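Local structure of glycoside Hydrolase (Bacteroides uniformis, 5T9X) at residues 57-62 and 263-268; 94-99 and 184-189; 197-202 and 210-215. The protein probably hydrolyses agarose or a closely related galactan as a family 16 glycoside hydrolase in the agarose pathway of a human gut symbiont. All blocks are in the same frame, centred on the assembly; numbering follows the deposited sequence.

Overall arrangement
From the N terminus, segment 57-62 comes first, in the loop leading into strand 65-69, and interaction 1 packs it against strand 263-268, closing a loop of about 200 residues. Both other contacts are nested inside that span. Interaction 2 joins the loop after strand 92-93 to the turn before strand 188-195, and it closes before interaction 3 opens. Interaction 3 folds 197-202 back on 210-215 within the connection from strand 188-195 to strand 215-224. Interaction 1 thus belongs to the antiparallel sheet that includes strands 252-260, 263-268 and 271-277, the others to loops of the mixed sheet; interactions 2 and 3 lie on opposite sides of the chain's centre, their own centres about 27 Å apart.

Interaction 1: 57-62 and 263-268; sequences VPVSAG and NLEYYV
With CG anti to its carbonyl carbon (chi1 -67°), Tyr267 sends its ring out from strand 263-268 to Pro58 and Val59. Val59 CB already points at the phenol end, and the valine turns CG2 anti to its own backbone N and CG1 between N and the carbonyl carbon (chi1 54°), a torsion that sets both methyls beside Tyr267 OH. The two residues divide the ring between them. Pro58 meets its base obliquely, CG lying 3.7 Å from Tyr267 CD1, whereas Val59 crosses the far end at about a right angle, CB 3.8 Å from Tyr267 CZ and 3.3 Å from Tyr267 OH. A rigid proline and a beta-branched valine suit such a surface, since neither has a flexible chain to immobilise. The contact applies an N-terminal loop to the antiparallel sheet of the beta sandwich, the jelly-roll scaffold of family 16 hydrolases; Pro58 also touches Tyr163 and Glu165 on strand 162-169. The hydroxyl beside this valine has its own partner: Tyr267 OH donates to Glu265 OE1 at 2.7 Å, meeting it on the anti side and 33° out of the carboxylate plane. Glu265, two residues back on the same strand, reaches there with an extended chain, and its OE2 forms a salt bridge to Arg275. On the loop, Ser60 OG accepts from Gly62 N at 3.0 Å, an ST turn ending at backbone angles that call for glycine.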
loop_
_atom_site.group_PDB
_atom_site.type_symbol
_atom_site.label_atom_id
_atom_site.label_comp_id
_atom_site.label_asym_id
_atom_site.label_seq_id
_atom_site.Cartn_x
_atom_site.Cartn_y
_atom_site.Cartn_z
ATOM N N VAL A 57 19.502 4.688 2.978
ATOM C CA VAL A 57 18.431 4.722 3.933
ATOM C C VAL A 57 18.357 6.190 4.370
ATOM O O VAL A 57 19.347 6.756 4.785
ATOM C CB VAL A 57 18.661 3.757 5.096
ATOM C CG1 VAL A 57 17.501 3.835 6.075
ATOM C CG2 VAL A 57 18.767 2.327 4.577
ATOM N N PRO A 58 17.187 6.827 4.219
ATOM C CA PRO A 58 17.180 8.288 4.312
ATOM C C PRO A 58 17.195 8.853 5.729
ATOM O O PRO A 58 17.045 10.029 5.884
ATOM C CB PRO A 58 15.883 8.669 3.595
ATOM C CG PRO A 58 14.988 7.466 3.728
ATOM C CD PRO A 58 15.864 6.269 3.863
ATOM N N VAL A 59 17.388 8.027 6.747
ATOM C CA VAL A 59 17.398 8.486 8.129
ATOM C C VAL A 59 18.414 7.665 8.917
ATOM O O VAL A 59 18.668 6.511 8.580
ATOM C CB VAL A 59 15.980 8.384 8.747
ATOM C CG1 VAL A 59 15.398 6.977 8.597
ATOM C CG2 VAL A 59 15.961 8.858 10.203
ATOM N N SER A 60 18.995 8.275 9.943
ATOM C CA SER A 60 19.972 7.608 10.791
ATOM C C SER A 60 19.335 6.525 11.653
ATOM O O SER A 60 18.210 6.667 12.137
ATOM C CB SER A 60 20.688 8.606 11.708
ATOM O OG SER A 60 21.451 7.895 12.677
ATOM N N ALA A 61 20.097 5.467 11.886
ATOM C CA ALA A 61 19.636 4.351 12.682
ATOM C C ALA A 61 19.697 4.658 14.185
ATOM O O ALA A 61 19.177 3.890 15.013
ATOM C CB ALA A 61 20.439 3.096 12.355
ATOM N N GLY A 62 20.320 5.776 14.539
ATOM C CA GLY A 62 20.438 6.157 15.918
ATOM C C GLY A 62 21.881 6.077 16.350
ATOM O O GLY A 62 22.756 5.478 15.673
ATOM N N ASN A 263 5.470 7.209 16.940
ATOM C CA ASN A 263 6.265 7.929 15.957
ATOM C C ASN A 263 6.385 7.204 14.626
ATOM O O ASN A 263 6.988 6.140 14.545
ATOM C CB ASN A 263 7.653 8.247 16.496
ATOM C CG ASN A 263 7.635 9.392 17.514
ATOM O OD1 ASN A 263 7.490 10.575 17.158
ATOM N ND2 ASN A 263 7.739 9.034 18.802
ATOM N N LEU A 264 5.767 7.805 13.615
ATOM C CA LEU A 264 5.983 7.487 12.210
ATOM C C LEU A 264 6.600 8.677 11.492
ATOM O O LEU A 264 6.302 9.819 11.825
ATOM C CB LEU A 264 4.664 7.151 11.506
ATOM C CG LEU A 264 3.829 6.121 12.229
ATOM C CD1 LEU A 264 2.426 6.030 11.633
ATOM C CD2 LEU A 264 4.532 4.779 12.227
ATOM N N GLU A 265 7.456 8.394 10.510
ATOM C CA GLU A 265 8.042 9.407 9.602
ATOM C C GLU A 265 7.925 8.833 8.208
ATOM O O GLU A 265 8.295 7.669 8.005
ATOM C CB GLU A 265 9.506 9.708 9.939
ATOM C CG GLU A 265 9.688 10.627 11.153
ATOM C CD GLU A 265 11.155 10.839 11.610
ATOM O OE1 GLU A 265 12.095 10.300 10.974
ATOM O OE2 GLU A 265 11.378 11.560 12.625
ATOM N N TYR A 266 7.371 9.612 7.272
ATOM C CA TYR A 266 7.206 9.170 5.882
ATOM C C TYR A 266 8.257 9.835 4.987
ATOM O O TYR A 266 8.527 11.060 5.115
ATOM C CB TYR A 266 5.779 9.438 5.345
ATOM C CG TYR A 266 4.673 8.706 6.074
ATOM C CD1 TYR A 266 4.164 7.508 5.596
ATOM C CD2 TYR A 266 4.110 9.232 7.253
ATOM C CE1 TYR A 266 3.109 6.862 6.256
ATOM C CE2 TYR A 266 3.080 8.580 7.929
ATOM C CZ TYR A 266 2.580 7.398 7.432
ATOM O OH TYR A 266 1.552 6.755 8.109
ATOM N N TYR A 267 8.815 9.032 4.073
ATOM C CA TYR A 267 9.879 9.478 3.171
ATOM C C TYR A 267 9.481 9.250 1.722
ATOM O O TYR A 267 9.121 8.161 1.337
ATOM C CB TYR A 267 11.196 8.767 3.486
ATOM C CG TYR A 267 11.764 9.155 4.829
ATOM C CD1 TYR A 267 12.740 10.141 4.930
ATOM C CD2 TYR A 267 11.323 8.536 6.005
ATOM C CE1 TYR A 267 13.282 10.502 6.170
ATOM C CE2 TYR A 267 11.837 8.892 7.246
ATOM C CZ TYR A 267 12.816 9.890 7.320
ATOM O OH TYR A 267 13.335 10.278 8.536
ATOM N N VAL A 268 9.529 10.299 0.915
ATOM C CA VAL A 268 9.234 10.193 -0.518
ATOM C C VAL A 268 10.499 10.610 -1.256
ATOM O O VAL A 268 11.042 11.712 -1.025
ATOM C CB VAL A 268 8.047 11.059 -0.923
ATOM C CG1 VAL A 268 7.844 11.038 -2.428
ATOM C CG2 VAL A 268 6.798 10.557 -0.223
#

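Interaction 2: 94-99 and 184-189; sequences DYYHAN and PDDTQE
His97 presents the edge of its imidazole to Asp186, with OD1 in the ring plane almost equally near two corners, 3.1 Å from His97 CE1 and 3.2 Å from His97 NE2. Ring and carboxylate planes differ by 29°, and the two side chains run antiparallel, side by side. The imidazole gets there because CG sits between the backbone N and the carbonyl carbon (chi1 78°), a torsion that also lays ND1 over one face of the Tyr96 ring, 3.8 Å above its plane and nearer the ring's border than its middle. Tyr96 is turned only 14° from the same carboxylate but stays looser, its OH 3.9 Å from Asp186 OD1. Pro184 CA flanks the ring obliquely, 4.0 Å from His97 NE2. Were His97 replaced by an alanine, Asp186 OD1 would probably lose the ring edge it faces and the Tyr96 face the ring that lies over it. The turn carrying Asp186 is shaped by Asp185, whose OD1 accepts from Thr187 N and, at 2.6 Å, from Thr187 OG1. This Asx turn lies in the hairpin connection between antiparallel strands 176-182 and 188-195, and Glu189 beyond it opens the Glu-Ile-Asp-Ile-Ile-Glu sequence matching the family 16 active-site signature.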
loop_
_atom_site.group_PDB
_atom_site.type_symbol
_atom_site.label_atom_id
_atom_site.label_comp_id
_atom_site.label_asym_id
_atom_site.label_seq_id
_atom_site.Cartn_x
_atom_site.Cartn_y
_atom_site.Cartn_z
ATOM N N ASP A 94 0.017 -15.103 -2.445
ATOM C CA ASP A 94 -0.738 -14.326 -3.466
ATOM C C ASP A 94 -2.220 -14.081 -3.094
ATOM O O ASP A 94 -3.110 -14.102 -3.957
ATOM C CB ASP A 94 -0.601 -14.967 -4.886
ATOM C CG ASP A 94 -0.919 -16.471 -4.908
ATOM O OD1 ASP A 94 -1.312 -17.017 -3.850
ATOM O OD2 ASP A 94 -0.734 -17.114 -5.975
ATOM N N TYR A 95 -2.470 -13.838 -1.809
ATOM C CA TYR A 95 -3.790 -13.437 -1.330
ATOM C C TYR A 95 -3.627 -12.528 -0.127
ATOM O O TYR A 95 -2.517 -12.244 0.279
ATOM C CB TYR A 95 -4.649 -14.669 -0.991
ATOM C CG TYR A 95 -6.124 -14.466 -1.251
ATOM C CD1 TYR A 95 -6.618 -14.400 -2.540
ATOM C CD2 TYR A 95 -7.030 -14.313 -0.201
ATOM C CE1 TYR A 95 -7.979 -14.198 -2.783
ATOM C CE2 TYR A 95 -8.389 -14.119 -0.429
ATOM C CZ TYR A 95 -8.862 -14.074 -1.721
ATOM O OH TYR A 95 -10.204 -13.869 -1.958
ATOM N N TYR A 96 -4.741 -12.036 0.401
ATOM C CA TYR A 96 -4.802 -11.230 1.640
ATOM C C TYR A 96 -4.560 -12.174 2.781
ATOM O O TYR A 96 -4.700 -13.377 2.604
ATOM C CB TYR A 96 -6.198 -10.609 1.725
ATOM C CG TYR A 96 -6.541 -9.667 2.848
ATOM C CD1 TYR A 96 -5.975 -8.400 2.935
ATOM C CD2 TYR A 96 -7.553 -9.985 3.756
ATOM C CE1 TYR A 96 -6.352 -7.508 3.939
ATOM C CE2 TYR A 96 -7.931 -9.101 4.762
ATOM C CZ TYR A 96 -7.343 -7.870 4.844
ATOM O OH TYR A 96 -7.751 -7.026 5.830
ATOM N N HIS A 97 -4.244 -11.626 3.950
ATOM C CA HIS A 97 -3.900 -12.415 5.139
ATOM C C HIS A 97 -5.060 -13.246 5.784
ATOM O O HIS A 97 -4.839 -13.954 6.751
ATOM C CB HIS A 97 -3.106 -11.539 6.180
ATOM C CG HIS A 97 -3.922 -10.589 7.026
ATOM N ND1 HIS A 97 -5.300 -10.612 7.117
ATOM C CD2 HIS A 97 -3.519 -9.623 7.888
ATOM C CE1 HIS A 97 -5.709 -9.670 7.944
ATOM N NE2 HIS A 97 -4.646 -9.066 8.438
ATOM N N ALA A 98 -6.276 -13.134 5.255
ATOM C CA ALA A 98 -7.470 -13.836 5.755
ATOM C C ALA A 98 -8.311 -14.131 4.528
ATOM O O ALA A 98 -8.058 -13.557 3.459
ATOM C CB ALA A 98 -8.256 -12.958 6.739
ATOM N N ASN A 99 -9.316 -14.988 4.661
ATOM C CA ASN A 99 -10.110 -15.375 3.508
ATOM C C ASN A 99 -11.226 -14.345 3.181
ATOM O O ASN A 99 -12.406 -14.615 3.300
ATOM C CB ASN A 99 -10.641 -16.791 3.692
ATOM C CG ASN A 99 -11.215 -17.379 2.406
ATOM O OD1 ASN A 99 -11.167 -16.766 1.315
ATOM N ND2 ASN A 99 -11.796 -18.572 2.528
ATOM N N PRO A 184 -2.365 -8.865 12.345
ATOM C CA PRO A 184 -3.298 -9.993 12.045
ATOM C C PRO A 184 -4.695 -9.883 12.690
ATOM O O PRO A 184 -5.621 -10.405 12.120
ATOM C CB PRO A 184 -2.573 -11.239 12.572
ATOM C CG PRO A 184 -1.158 -10.833 12.668
ATOM C CD PRO A 184 -1.077 -9.349 12.856
ATOM N N ASP A 185 -4.829 -9.193 13.832
ATOM C CA ASP A 185 -6.142 -9.004 14.496
ATOM C C ASP A 185 -6.998 -7.829 13.929
ATOM O O ASP A 185 -8.074 -7.525 14.471
ATOM C CB ASP A 185 -5.950 -8.872 16.025
ATOM C CG ASP A 185 -5.414 -7.499 16.462
ATOM O OD1 ASP A 185 -5.170 -6.602 15.615
ATOM O OD2 ASP A 185 -5.237 -7.314 17.693
ATOM N N ASP A 186 -6.485 -7.171 12.873
ATOM C CA ASP A 186 -7.149 -6.087 12.135
ATOM C C ASP A 186 -7.399 -4.825 12.957
ATOM O O ASP A 186 -8.283 -4.058 12.623
ATOM C CB ASP A 186 -8.443 -6.575 11.455
ATOM C CG ASP A 186 -8.196 -7.650 10.360
ATOM O OD1 ASP A 186 -7.196 -7.565 9.620
ATOM O OD2 ASP A 186 -9.018 -8.587 10.212
ATOM N N THR A 187 -6.589 -4.565 13.989
ATOM C CA THR A 187 -6.782 -3.356 14.832
ATOM C C THR A 187 -5.806 -2.215 14.550
ATOM O O THR A 187 -6.020 -1.098 15.011
ATOM C CB THR A 187 -6.712 -3.688 16.343
ATOM O OG1 THR A 187 -5.414 -4.208 16.678
ATOM C CG2 THR A 187 -7.817 -4.703 16.715
ATOM N N GLN A 188 -4.714 -2.502 13.835
ATOM C CA GLN A 188 -3.683 -1.501 13.591
ATOM C C GLN A 188 -3.110 -1.619 12.181
ATOM O O GLN A 188 -2.789 -2.714 11.703
ATOM C CB GLN A 188 -2.554 -1.629 14.603
ATOM C CG GLN A 188 -3.008 -1.469 16.032
ATOM C CD GLN A 188 -1.860 -1.540 17.020
ATOM O OE1 GLN A 188 -0.690 -1.593 16.654
ATOM N NE2 GLN A 188 -2.196 -1.553 18.271
ATOM N N GLU A 189 -2.956 -0.471 11.544
ATOM C CA GLU A 189 -2.602 -0.428 10.158
ATOM C C GLU A 189 -1.717 0.796 9.936
ATOM O O GLU A 189 -1.977 1.837 10.515
ATOM C CB GLU A 189 -3.893 -0.348 9.369
ATOM C CG GLU A 189 -3.748 -0.215 7.877
ATOM C CD GLU A 189 -5.067 0.044 7.177
ATOM O OE1 GLU A 189 -6.077 -0.613 7.566
ATOM O OE2 GLU A 189 -5.080 0.893 6.233
#

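Interaction 3: 197-202 and 210-215; sequences GSDRVV and YGPDRI
Pro212 pushes its ring into the bend of 197-202, among three oxygens of that segment. CB lies 3.3 Å from Gly197 O, while CG and CD both lie 3.7 Å from Ser198 O; CG is also 3.8 Å from Asp199 OD1, whose side chain crosses the proline at about a right angle. Val201 completes this shell: CG1, held anti to the carbonyl carbon (chi1 -64°), packs 3.7 Å from Gly211 CA and 4.1 Å from Pro212 CD. A proline fits because a compact ring can lie against backbone carbonyls without bringing a polar group of its own, and a glycine suits position 211, where a CB would collide with Pro212 CD. The second shell fixes both sides. Arg248 bonds through NH2 to Gly197 O and forms a salt bridge to Asp199 OD1, so two of the three oxygens that border the proline share one cationic partner. Ser198 OG accepts from Arg200 N at 2.9 Å, an ST turn that bends the first segment, while the Arg200 guanidinium points elsewhere, to Glu320. On the other side, Arg214 N bonds to Gly211 O at 3.2 Å, and the Arg214 guanidinium lies under Tyr210, with CE1 3.8 Å above its plane and over its centre; Tyr210 in turn stacks on Trp238. This is a long surface loop folded back on itself between antiparallel strands 188-195 and 215-224, with a type I beta turn, Gly211 to Arg214, leading the chain into the second strand.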
loop_
_atom_site.group_PDB
_atom_site.type_symbol
_atom_site.label_atom_id
_atom_site.label_comp_id
_atom_site.label_asym_id
_atom_site.label_seq_id
_atom_site.Cartn_x
_atom_site.Cartn_y
_atom_site.Cartn_z
ATOM N N GLY A 197 -3.929 6.795 -9.581
ATOM C CA GLY A 197 -3.112 7.364 -10.633
ATOM C C GLY A 197 -3.789 7.947 -11.863
ATOM O O GLY A 197 -3.135 8.663 -12.628
ATOM N N SER A 198 -5.067 7.658 -12.073
ATOM C CA SER A 198 -5.774 8.121 -13.287
ATOM C C SER A 198 -6.114 9.604 -13.247
ATOM O O SER A 198 -6.252 10.171 -12.160
ATOM C CB SER A 198 -7.045 7.311 -13.512
ATOM O OG SER A 198 -7.887 7.940 -14.427
ATOM N N ASP A 199 -6.230 10.221 -14.432
ATOM C CA ASP A 199 -6.738 11.601 -14.550
ATOM C C ASP A 199 -8.215 11.698 -14.295
ATOM O O ASP A 199 -8.688 12.770 -13.976
ATOM C CB ASP A 199 -6.463 12.223 -15.916
ATOM C CG ASP A 199 -4.980 12.498 -16.148
ATOM O OD1 ASP A 199 -4.281 12.973 -15.207
ATOM O OD2 ASP A 199 -4.488 12.212 -17.269
ATOM N N ARG A 200 -8.962 10.606 -14.441
ATOM C CA ARG A 200 -10.383 10.652 -14.093
ATOM C C ARG A 200 -10.558 10.780 -12.562
ATOM O O ARG A 200 -10.214 9.870 -11.793
ATOM C CB ARG A 200 -11.133 9.457 -14.679
ATOM C CG ARG A 200 -12.653 9.588 -14.565
ATOM C CD ARG A 200 -13.393 8.779 -15.631
ATOM N NE ARG A 200 -13.199 7.332 -15.478
ATOM C CZ ARG A 200 -13.845 6.560 -14.602
ATOM N NH1 ARG A 200 -13.591 5.254 -14.543
ATOM N NH2 ARG A 200 -14.737 7.079 -13.762
ATOM N N VAL A 201 -11.074 11.927 -12.129
ATOM C CA VAL A 201 -11.226 12.228 -10.690
ATOM C C VAL A 201 -12.587 12.796 -10.305
ATOM O O VAL A 201 -12.768 13.297 -9.186
ATOM C CB VAL A 201 -10.141 13.230 -10.234
ATOM C CG1 VAL A 201 -8.755 12.620 -10.378
ATOM C CG2 VAL A 201 -10.216 14.530 -11.031
ATOM N N VAL A 202 -13.539 12.749 -11.228
ATOM C CA VAL A 202 -14.818 13.391 -11.002
ATOM C C VAL A 202 -15.802 12.270 -10.832
ATOM O O VAL A 202 -15.858 11.354 -11.663
ATOM C CB VAL A 202 -15.249 14.317 -12.165
ATOM C CG1 VAL A 202 -16.402 15.217 -11.715
ATOM C CG2 VAL A 202 -14.086 15.193 -12.639
ATOM N N TYR A 210 -9.438 13.185 -4.609
ATOM C CA TYR A 210 -7.996 13.457 -4.663
ATOM C C TYR A 210 -7.397 12.783 -5.908
ATOM O O TYR A 210 -7.732 11.634 -6.253
ATOM C CB TYR A 210 -7.287 13.022 -3.358
ATOM C CG TYR A 210 -7.496 13.973 -2.166
ATOM C CD1 TYR A 210 -6.898 15.235 -2.137
ATOM C CD2 TYR A 210 -8.263 13.610 -1.075
ATOM C CE1 TYR A 210 -7.059 16.100 -1.049
ATOM C CE2 TYR A 210 -8.440 14.463 0.009
ATOM C CZ TYR A 210 -7.839 15.712 0.026
ATOM O OH TYR A 210 -8.018 16.584 1.097
ATOM N N GLY A 211 -6.534 13.534 -6.584
ATOM C CA GLY A 211 -6.047 13.179 -7.918
ATOM C C GLY A 211 -4.658 12.563 -7.969
ATOM O O GLY A 211 -4.097 12.187 -6.942
ATOM N N PRO A 212 -4.085 12.477 -9.181
ATOM C CA PRO A 212 -2.839 11.772 -9.413
ATOM C C PRO A 212 -1.580 12.547 -9.037
ATOM O O PRO A 212 -0.471 12.055 -9.274
ATOM C CB PRO A 212 -2.888 11.507 -10.921
ATOM C CG PRO A 212 -3.626 12.677 -11.472
ATOM C CD PRO A 212 -4.673 12.981 -10.442
ATOM N N ASP A 213 -1.752 13.753 -8.497
ATOM C CA ASP A 213 -0.676 14.507 -7.843
ATOM C C ASP A 213 -0.542 14.203 -6.328
ATOM O O ASP A 213 0.297 14.830 -5.640
ATOM C CB ASP A 213 -0.868 16.021 -8.066
ATOM C CG ASP A 213 -2.134 16.580 -7.390
ATOM O OD1 ASP A 213 -3.182 15.869 -7.268
ATOM O OD2 ASP A 213 -2.097 17.770 -7.006
ATOM N N ARG A 214 -1.342 13.256 -5.818
ATOM C CA ARG A 214 -1.368 12.936 -4.378
ATOM C C ARG A 214 -0.990 11.507 -4.077
ATOM O O ARG A 214 -1.343 10.566 -4.811
ATOM C CB ARG A 214 -2.752 13.152 -3.754
ATOM C CG ARG A 214 -3.346 14.522 -3.960
ATOM C CD ARG A 214 -2.904 15.543 -2.946
ATOM N NE ARG A 214 -3.559 16.807 -3.257
ATOM C CZ ARG A 214 -3.861 17.768 -2.385
ATOM N NH1 ARG A 214 -3.561 17.663 -1.090
ATOM N NH2 ARG A 214 -4.476 18.872 -2.822
ATOM N N ILE A 215 -0.310 11.364 -2.947
ATOM C CA ILE A 215 -0.156 10.078 -2.271
ATOM C C ILE A 215 -0.766 10.246 -0.877
ATOM O O ILE A 215 -0.475 11.212 -0.193
ATOM C CB ILE A 215 1.317 9.688 -2.128
ATOM C CG1 ILE A 215 2.038 9.777 -3.470
ATOM C CG2 ILE A 215 1.441 8.259 -1.584
ATOM C CD1 ILE A 215 3.543 9.738 -3.307
#